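Local coordinates for cell division control protein 45 cdc45 putative (Entamoeba histolytica, PDB 6CC2) that probably takes part in DNA replication, as Cdc45 relatives do within the CMG replicative helicase alongside MCM2-7 and GINS, at residues 24-29 / 65-70; 56-61 / 83-88; 414-419 / 459-464. All coordinates share one frame; numbering follows the deposited sequence. Where two conformers were deposited one is given.

In the fold
Interactions 1 and 2 are buried, touch each other and belong to the same parallel sheet: the first lays helix 61-71 over strand 24-29, the second joins the start of that helix and the turn before it to the loop after strand 77-83. Interaction 3 is a surface contact between the ends of helices 393-417 and 444-462, its centre about 41 Å from that of interaction 1 and about 32 Å from that of interaction 2. The chemistry follows the place in the fold. In the core, tyrosines combine ring packing with a hydroxyl that donates within its own strand in interaction 1 and accepts across the contact in interaction 2. At the surface an arginine lies against two leucines.

Interaction 1: residues 24-29 / 65-70; sequences TIQLYV and SRVFKE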
# COMPACT_ATOMS: atom_id res chain seq x y z
N THR A 24 -18.59 18.91 13.76
CA THR A 24 -17.29 18.29 13.52
C THR A 24 -17.23 17.61 12.15
O THR A 24 -18.25 17.39 11.49
CB THR A 24 -16.95 17.26 14.62
OG1 THR A 24 -17.78 16.11 14.45
CG2 THR A 24 -17.17 17.85 16.00
N ILE A 25 -16.01 17.30 11.74
CA ILE A 25 -15.72 16.62 10.48
C ILE A 25 -15.23 15.22 10.79
O ILE A 25 -14.34 15.04 11.63
CB ILE A 25 -14.68 17.39 9.65
CG1 ILE A 25 -15.14 18.83 9.39
CG2 ILE A 25 -14.40 16.67 8.34
CD1 ILE A 25 -14.00 19.74 8.96
N GLN A 26 -15.78 14.22 10.11
CA GLN A 26 -15.42 12.83 10.29
C GLN A 26 -14.74 12.36 9.02
O GLN A 26 -15.31 12.48 7.93
CB GLN A 26 -16.67 12.00 10.58
CG GLN A 26 -16.47 10.85 11.49
CD GLN A 26 -17.78 10.13 11.74
OE1 GLN A 26 -18.68 10.19 10.91
NE2 GLN A 26 -17.87 9.43 12.86
N LEU A 27 -13.53 11.82 9.14
CA LEU A 27 -12.78 11.35 7.98
C LEU A 27 -12.59 9.84 8.08
O LEU A 27 -11.96 9.36 9.02
CB LEU A 27 -11.42 12.05 7.88
CG LEU A 27 -11.53 13.57 7.71
CD1 LEU A 27 -11.34 14.27 9.05
CD2 LEU A 27 -10.56 14.07 6.67
N TYR A 28 -13.18 9.11 7.14
CA TYR A 28 -13.09 7.66 7.07
C TYR A 28 -11.89 7.29 6.19
O TYR A 28 -11.82 7.69 5.03
CB TYR A 28 -14.39 7.09 6.49
CG TYR A 28 -15.63 7.29 7.32
CD1 TYR A 28 -16.11 8.57 7.60
CD2 TYR A 28 -16.33 6.21 7.83
CE1 TYR A 28 -17.25 8.75 8.38
CE2 TYR A 28 -17.47 6.38 8.59
CZ TYR A 28 -17.92 7.65 8.86
OH TYR A 28 -19.06 7.80 9.62
N VAL A 29 -10.96 6.53 6.76
CA VAL A 29 -9.65 6.33 6.16
C VAL A 29 -9.49 4.84 5.89
O VAL A 29 -9.50 4.04 6.82
CB VAL A 29 -8.54 6.83 7.07
CG1 VAL A 29 -7.19 6.72 6.37
CG2 VAL A 29 -8.80 8.26 7.51
N SER A 65 -20.29 1.50 6.78
CA SER A 65 -21.74 1.68 6.86
C SER A 65 -22.21 1.69 8.31
O SER A 65 -23.08 2.50 8.68
CB SER A 65 -22.44 0.58 6.07
OG SER A 65 -23.84 0.78 6.10
N ARG A 66 -21.65 0.82 9.15
CA ARG A 66 -22.09 0.73 10.54
C ARG A 66 -21.74 1.98 11.32
O ARG A 66 -22.56 2.49 12.09
CB ARG A 66 -21.49 -0.51 11.19
CG ARG A 66 -22.22 -1.80 10.81
CD ARG A 66 -21.71 -3.00 11.61
NE ARG A 66 -22.54 -4.19 11.41
CZ ARG A 66 -22.21 -5.24 10.67
NH1 ARG A 66 -21.04 -5.29 10.03
NH2 ARG A 66 -23.06 -6.26 10.56
N VAL A 67 -20.51 2.49 11.16
CA VAL A 67 -20.13 3.70 11.89
C VAL A 67 -20.94 4.89 11.39
O VAL A 67 -21.41 5.72 12.19
CB VAL A 67 -18.61 3.96 11.77
CG1 VAL A 67 -18.26 5.33 12.36
CG2 VAL A 67 -17.82 2.86 12.43
N PHE A 68 -21.08 5.01 10.07
CA PHE A 68 -21.89 6.10 9.51
C PHE A 68 -23.28 6.10 10.13
O PHE A 68 -23.75 7.13 10.63
CB PHE A 68 -21.96 5.96 7.99
CG PHE A 68 -22.63 7.14 7.30
CD1 PHE A 68 -21.89 8.26 6.96
CD2 PHE A 68 -23.97 7.09 6.96
CE1 PHE A 68 -22.49 9.33 6.31
CE2 PHE A 68 -24.57 8.17 6.32
CZ PHE A 68 -23.83 9.28 6.00
N LYS A 69 -23.94 4.93 10.17
CA LYS A 69 -25.28 4.87 10.72
C LYS A 69 -25.30 5.25 12.20
O LYS A 69 -26.20 5.96 12.66
CB LYS A 69 -25.86 3.47 10.53
CG LYS A 69 -27.30 3.34 11.02
CD LYS A 69 -27.81 1.92 10.94
CE LYS A 69 -29.29 1.85 11.33
NZ LYS A 69 -29.78 0.45 11.41
N GLU A 70 -24.30 4.79 12.97
CA GLU A 70 -24.23 5.13 14.38
C GLU A 70 -23.93 6.62 14.59
O GLU A 70 -24.31 7.18 15.63
CB GLU A 70 -23.15 4.29 15.07
CG GLU A 70 -22.86 4.68 16.52
CD GLU A 70 -24.06 4.51 17.44
OE1 GLU A 70 -24.87 3.59 17.21
OE2 GLU A 70 -24.19 5.31 18.39
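Tyr28 holds its CG opposite its own carbonyl carbon (chi1 -65°) while Val67 sets CG1 opposite its backbone N (chi1 172°), and these rotations bring the phenol of the strand and a methyl of the helix past each other in opposite directions. The setting is a beta-alpha-beta crossover of the parallel sheet: helix 61-71 links strand 53-57 to strand 77-83 and spans strand 24-29, which lies between them. The helix and strand segments run nearly antiparallel, their axes 11.0 Å apart at closest approach, a separation bridged by side chains. Val67 CG1 meets the ring obliquely, 4.0 Å from Tyr28 CE2, whereas Tyr28 OH reaches the helix backbone itself, 3.3 Å from Phe68 CA. Phe68 N lies near the plane of the tyrosine ring, but its angle to the hydroxyl is too poor for a bond. The hydroxyl donates its proton to Gln26 OE1, two residues earlier in the strand. Gln26 NE2 is in turn hydrogen-bonded to Thr71 OG1, in the same helix as Val67, so that the amide is held at both ends. The bond from Tyr28 OH to Gln26 OE1 is short, 2.7 Å, with the donor above the carbonyl plane, 61° out of it.

Interaction 2: residues 56-61 / 83-88; sequences VPVNNY and IDCAGS
Tyr61, the first residue of helix 61-71, extends its ring to Cys85 and Ala86, in the loop that follows strand 77-83. That loop departs from Ile83, whose backbone still pairs with Tyr28 of the neighbouring strand and with Ser30 just beyond its end. Asp84 then takes a left-handed backbone conformation and directs its carboxylate to the hydroxyls of Ser108 and Thr32, so the side chain is tied to two other loops. Cys85 turns back to the contact. Its SG sits between the backbone N and the carbonyl carbon (chi1 61°), a rotation that leaves it 4.4 Å from Val58 CG2, while its CB packs 4.0 Å from Tyr61 CE1. Ala86 supplies the polar link: its N lies in the plane of the tyrosine ring, at the edge, and donates to Tyr61 OH at 2.9 Å with an N-H...O angle of 158°. The methyl adds looser packing, Ala86 CB standing 4.4 Å from Tyr61 CE1. Gly87 continues the loop with its N bonded to Asp107 OD2, and Ser88 OG is held by the carbonyl of Pro111. Loops at the C-terminal ends of parallel strands are where Rossmann-like folds commonly place their sites, and this position probably corresponds to that of the aspartate-rich site in the related DHH phosphoesterases such as RecJ.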
# COMPACT_ATOMS: atom_id res chain seq x y z
N VAL A 56 -11.86 7.96 11.39
CA VAL A 56 -12.53 6.67 11.48
C VAL A 56 -11.80 5.70 10.56
O VAL A 56 -12.05 5.65 9.36
CB VAL A 56 -14.01 6.78 11.08
CG1 VAL A 56 -14.69 5.42 11.21
CG2 VAL A 56 -14.72 7.82 11.93
N PRO A 57 -10.88 4.92 11.10
CA PRO A 57 -10.20 3.91 10.25
C PRO A 57 -11.16 2.79 9.89
O PRO A 57 -11.70 2.12 10.77
CB PRO A 57 -9.05 3.42 11.13
CG PRO A 57 -8.86 4.48 12.17
CD PRO A 57 -10.27 5.00 12.44
N VAL A 58 -11.37 2.58 8.59
CA VAL A 58 -12.30 1.55 8.12
C VAL A 58 -11.54 0.52 7.30
O VAL A 58 -10.71 0.88 6.46
CB VAL A 58 -13.45 2.15 7.27
CG1 VAL A 58 -14.36 2.98 8.17
CG2 VAL A 58 -12.90 2.97 6.09
N ASN A 59 -11.87 -0.75 7.53
CA ASN A 59 -11.24 -1.88 6.87
C ASN A 59 -12.10 -2.49 5.76
O ASN A 59 -11.58 -3.29 4.98
CB ASN A 59 -10.89 -2.96 7.90
CG ASN A 59 -12.09 -3.40 8.75
OD1 ASN A 59 -12.94 -2.59 9.15
ND2 ASN A 59 -12.14 -4.70 9.06
N ASN A 60 -13.39 -2.15 5.70
CA ASN A 60 -14.30 -2.66 4.68
C ASN A 60 -15.55 -1.78 4.69
O ASN A 60 -15.71 -0.91 5.54
CB ASN A 60 -14.63 -4.14 4.92
CG ASN A 60 -15.22 -4.39 6.28
OD1 ASN A 60 -16.26 -3.79 6.65
ND2 ASN A 60 -14.59 -5.29 7.05
N TYR A 61 -16.45 -2.03 3.73
CA TYR A 61 -17.62 -1.18 3.62
C TYR A 61 -18.68 -1.48 4.66
O TYR A 61 -19.52 -0.61 4.96
CB TYR A 61 -18.22 -1.26 2.22
CG TYR A 61 -17.40 -0.55 1.19
CD1 TYR A 61 -17.18 0.82 1.28
CD2 TYR A 61 -16.84 -1.22 0.12
CE1 TYR A 61 -16.42 1.49 0.35
CE2 TYR A 61 -16.08 -0.56 -0.83
CZ TYR A 61 -15.87 0.80 -0.71
OH TYR A 61 -15.09 1.47 -1.62
N ILE A 83 -11.92 8.56 2.34
CA ILE A 83 -10.57 8.66 1.77
C ILE A 83 -10.13 7.30 1.22
O ILE A 83 -10.00 6.32 1.97
CB ILE A 83 -9.58 9.19 2.82
CG1 ILE A 83 -10.00 10.59 3.27
CG2 ILE A 83 -8.16 9.20 2.26
CD1 ILE A 83 -9.16 11.16 4.40
N ASP A 84 -9.87 7.28 -0.09
CA ASP A 84 -9.37 6.11 -0.85
C ASP A 84 -10.36 4.95 -0.81
O ASP A 84 -10.00 3.80 -0.99
CB ASP A 84 -7.98 5.66 -0.41
CG ASP A 84 -7.03 5.39 -1.61
OD1 ASP A 84 -7.44 5.63 -2.77
OD2 ASP A 84 -5.88 4.94 -1.39
N CYS A 85 -11.64 5.27 -0.62
CA CYS A 85 -12.72 4.31 -0.75
C CYS A 85 -13.99 5.08 -1.11
O CYS A 85 -14.02 6.31 -1.07
CB CYS A 85 -12.93 3.50 0.53
SG CYS A 85 -13.36 4.50 1.99
N ALA A 86 -15.02 4.32 -1.49
CA ALA A 86 -16.39 4.77 -1.70
C ALA A 86 -16.65 5.39 -3.07
O ALA A 86 -17.80 5.41 -3.52
CB ALA A 86 -16.81 5.78 -0.63
N GLY A 87 -15.62 5.88 -3.75
CA GLY A 87 -15.85 6.56 -5.01
C GLY A 87 -16.43 5.66 -6.10
O GLY A 87 -17.17 6.13 -6.96
N SER A 88 -16.09 4.38 -6.09
CA SER A 88 -16.49 3.47 -7.15
C SER A 88 -17.63 2.54 -6.76
O SER A 88 -17.99 1.65 -7.55
CB SER A 88 -15.28 2.67 -7.64
OG SER A 88 -14.34 3.56 -8.23

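Interaction 3: residues 414-419 / 459-464; sequences LLLSGS and SRRYKK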
# COMPACT_ATOMS: atom_id res chain seq x y z
N LEU A 414 7.63 -22.54 -0.73
CA LEU A 414 6.32 -22.97 -1.17
C LEU A 414 6.20 -22.99 -2.69
O LEU A 414 5.59 -23.90 -3.26
CB LEU A 414 5.23 -22.09 -0.55
CG LEU A 414 5.07 -22.24 0.96
CD1 LEU A 414 4.08 -21.22 1.48
CD2 LEU A 414 4.66 -23.63 1.34
N LEU A 415 6.76 -21.98 -3.37
CA LEU A 415 6.70 -21.99 -4.82
C LEU A 415 7.52 -23.13 -5.41
O LEU A 415 7.28 -23.52 -6.56
CB LEU A 415 7.19 -20.66 -5.38
CG LEU A 415 6.30 -19.44 -5.11
CD1 LEU A 415 6.87 -18.24 -5.86
CD2 LEU A 415 4.85 -19.68 -5.51
N LEU A 416 8.47 -23.68 -4.66
CA LEU A 416 9.27 -24.81 -5.12
C LEU A 416 8.68 -26.15 -4.70
O LEU A 416 8.75 -27.12 -5.46
CB LEU A 416 10.69 -24.70 -4.59
CG LEU A 416 11.65 -23.76 -5.33
CD1 LEU A 416 10.96 -22.52 -5.81
CD2 LEU A 416 12.83 -23.40 -4.42
N SER A 417 8.11 -26.22 -3.50
CA SER A 417 7.65 -27.48 -2.93
C SER A 417 6.14 -27.55 -2.75
O SER A 417 5.57 -28.64 -2.86
CB SER A 417 8.30 -27.71 -1.56
OG SER A 417 9.71 -27.58 -1.63
N GLY A 418 5.50 -26.42 -2.49
CA GLY A 418 4.09 -26.41 -2.12
C GLY A 418 3.19 -26.95 -3.21
O GLY A 418 3.56 -27.16 -4.36
N SER A 419 1.94 -27.20 -2.80
CA SER A 419 0.90 -27.66 -3.72
C SER A 419 0.17 -26.42 -4.24
O SER A 419 -0.92 -26.07 -3.79
CB SER A 419 -0.04 -28.62 -3.02
OG SER A 419 0.67 -29.53 -2.21
N SER A 459 2.94 -14.46 -9.62
CA SER A 459 2.60 -13.70 -10.83
C SER A 459 3.83 -13.25 -11.57
O SER A 459 3.86 -13.29 -12.81
CB SER A 459 1.75 -12.49 -10.46
OG SER A 459 0.48 -12.88 -9.97
N ARG A 460 4.86 -12.81 -10.84
CA ARG A 460 6.11 -12.43 -11.52
C ARG A 460 6.82 -13.64 -12.12
O ARG A 460 7.39 -13.56 -13.22
CB ARG A 460 7.01 -11.70 -10.53
CG ARG A 460 6.44 -10.37 -10.06
CD ARG A 460 7.49 -9.54 -9.27
NE ARG A 460 6.94 -8.26 -8.81
CZ ARG A 460 6.91 -7.16 -9.51
NH1 ARG A 460 7.45 -7.11 -10.73
NH2 ARG A 460 6.36 -6.06 -8.97
N ARG A 461 6.79 -14.77 -11.42
CA ARG A 461 7.51 -15.95 -11.91
C ARG A 461 6.92 -16.44 -13.23
O ARG A 461 7.66 -16.84 -14.14
CB ARG A 461 7.45 -17.05 -10.86
CG ARG A 461 7.93 -18.41 -11.37
CD ARG A 461 8.27 -19.31 -10.21
NE ARG A 461 9.46 -18.84 -9.52
CZ ARG A 461 10.09 -19.51 -8.57
NH1 ARG A 461 9.64 -20.69 -8.19
NH2 ARG A 461 11.17 -18.98 -8.00
N TYR A 462 5.59 -16.39 -13.36
CA TYR A 462 4.92 -16.90 -14.55
C TYR A 462 4.41 -15.82 -15.48
O TYR A 462 3.83 -16.15 -16.53
CB TYR A 462 3.79 -17.84 -14.11
CG TYR A 462 4.34 -19.00 -13.31
CD1 TYR A 462 5.20 -19.94 -13.91
CD2 TYR A 462 4.04 -19.15 -11.98
CE1 TYR A 462 5.73 -20.97 -13.18
CE2 TYR A 462 4.57 -20.19 -11.24
CZ TYR A 462 5.41 -21.11 -11.85
OH TYR A 462 5.94 -22.15 -11.12
N LYS A 463 4.67 -14.55 -15.17
CA LYS A 463 4.27 -13.43 -16.00
C LYS A 463 2.77 -13.49 -16.27
O LYS A 463 2.29 -13.36 -17.40
CB LYS A 463 5.06 -13.38 -17.32
CG LYS A 463 6.55 -13.27 -17.16
CD LYS A 463 6.95 -12.06 -16.35
CE LYS A 463 8.47 -11.89 -16.31
NZ LYS A 463 9.00 -11.36 -17.60
N LYS A 464 2.01 -13.71 -15.20
CA LYS A 464 0.56 -13.85 -15.28
C LYS A 464 -0.00 -13.48 -13.92
O LYS A 464 0.19 -14.24 -12.97
CB LYS A 464 0.18 -15.27 -15.66
CG LYS A 464 -1.32 -15.60 -15.57
CD LYS A 464 -2.17 -14.79 -16.52
CE LYS A 464 -3.59 -15.35 -16.58
NZ LYS A 464 -4.51 -14.49 -17.38
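Leu415 and Leu416, in the last turn of helix 393-417, receive the guanidinium of Arg461 from helix 444-462, and the contact is chiefly one of van der Waals packing. Arg461 runs out with CG opposite its backbone N (chi1 169°) and then bends at chi3 (-69°), which turns its flat end against the leucines. The two meet it differently. Leu415 CD1 lies over one face, 4.3 Å above the plane and offset toward the rim, and Leu415 CB is 3.7 Å from Arg461 NH1. Leu416 crosses the arginine at about a right angle and brings CD1 to the edge of the group, in its plane, 3.3 Å from Arg461 NH1. Within its own helix the arginine also rests on an aromatic group, with Arg461 CG 3.6 Å above the centre of the Tyr462 ring.

Polar bonding is supplied from elsewhere: Arg461 NH2 binds the carbonyl oxygen of Trp284, which helps fix the guanidinium in place. Among backbone interactions, helix 444-462 closes with Lys463 at positive phi: Lys464 N bonds to Ser459 O at 3.1 Å, and the accompanying bond from Lys463 N to Arg460 O is weak.

Beside the arginine the helix pair packs through apolar side chains, Leu414 and Leu415 both on Leu454. A cation with one leucine over its face and another at its edge, while bonding a carbonyl, can cover the margin of such a helix interface and keep its charge near the surface, where the C-terminal end of helix 393-417 would probably stabilise it.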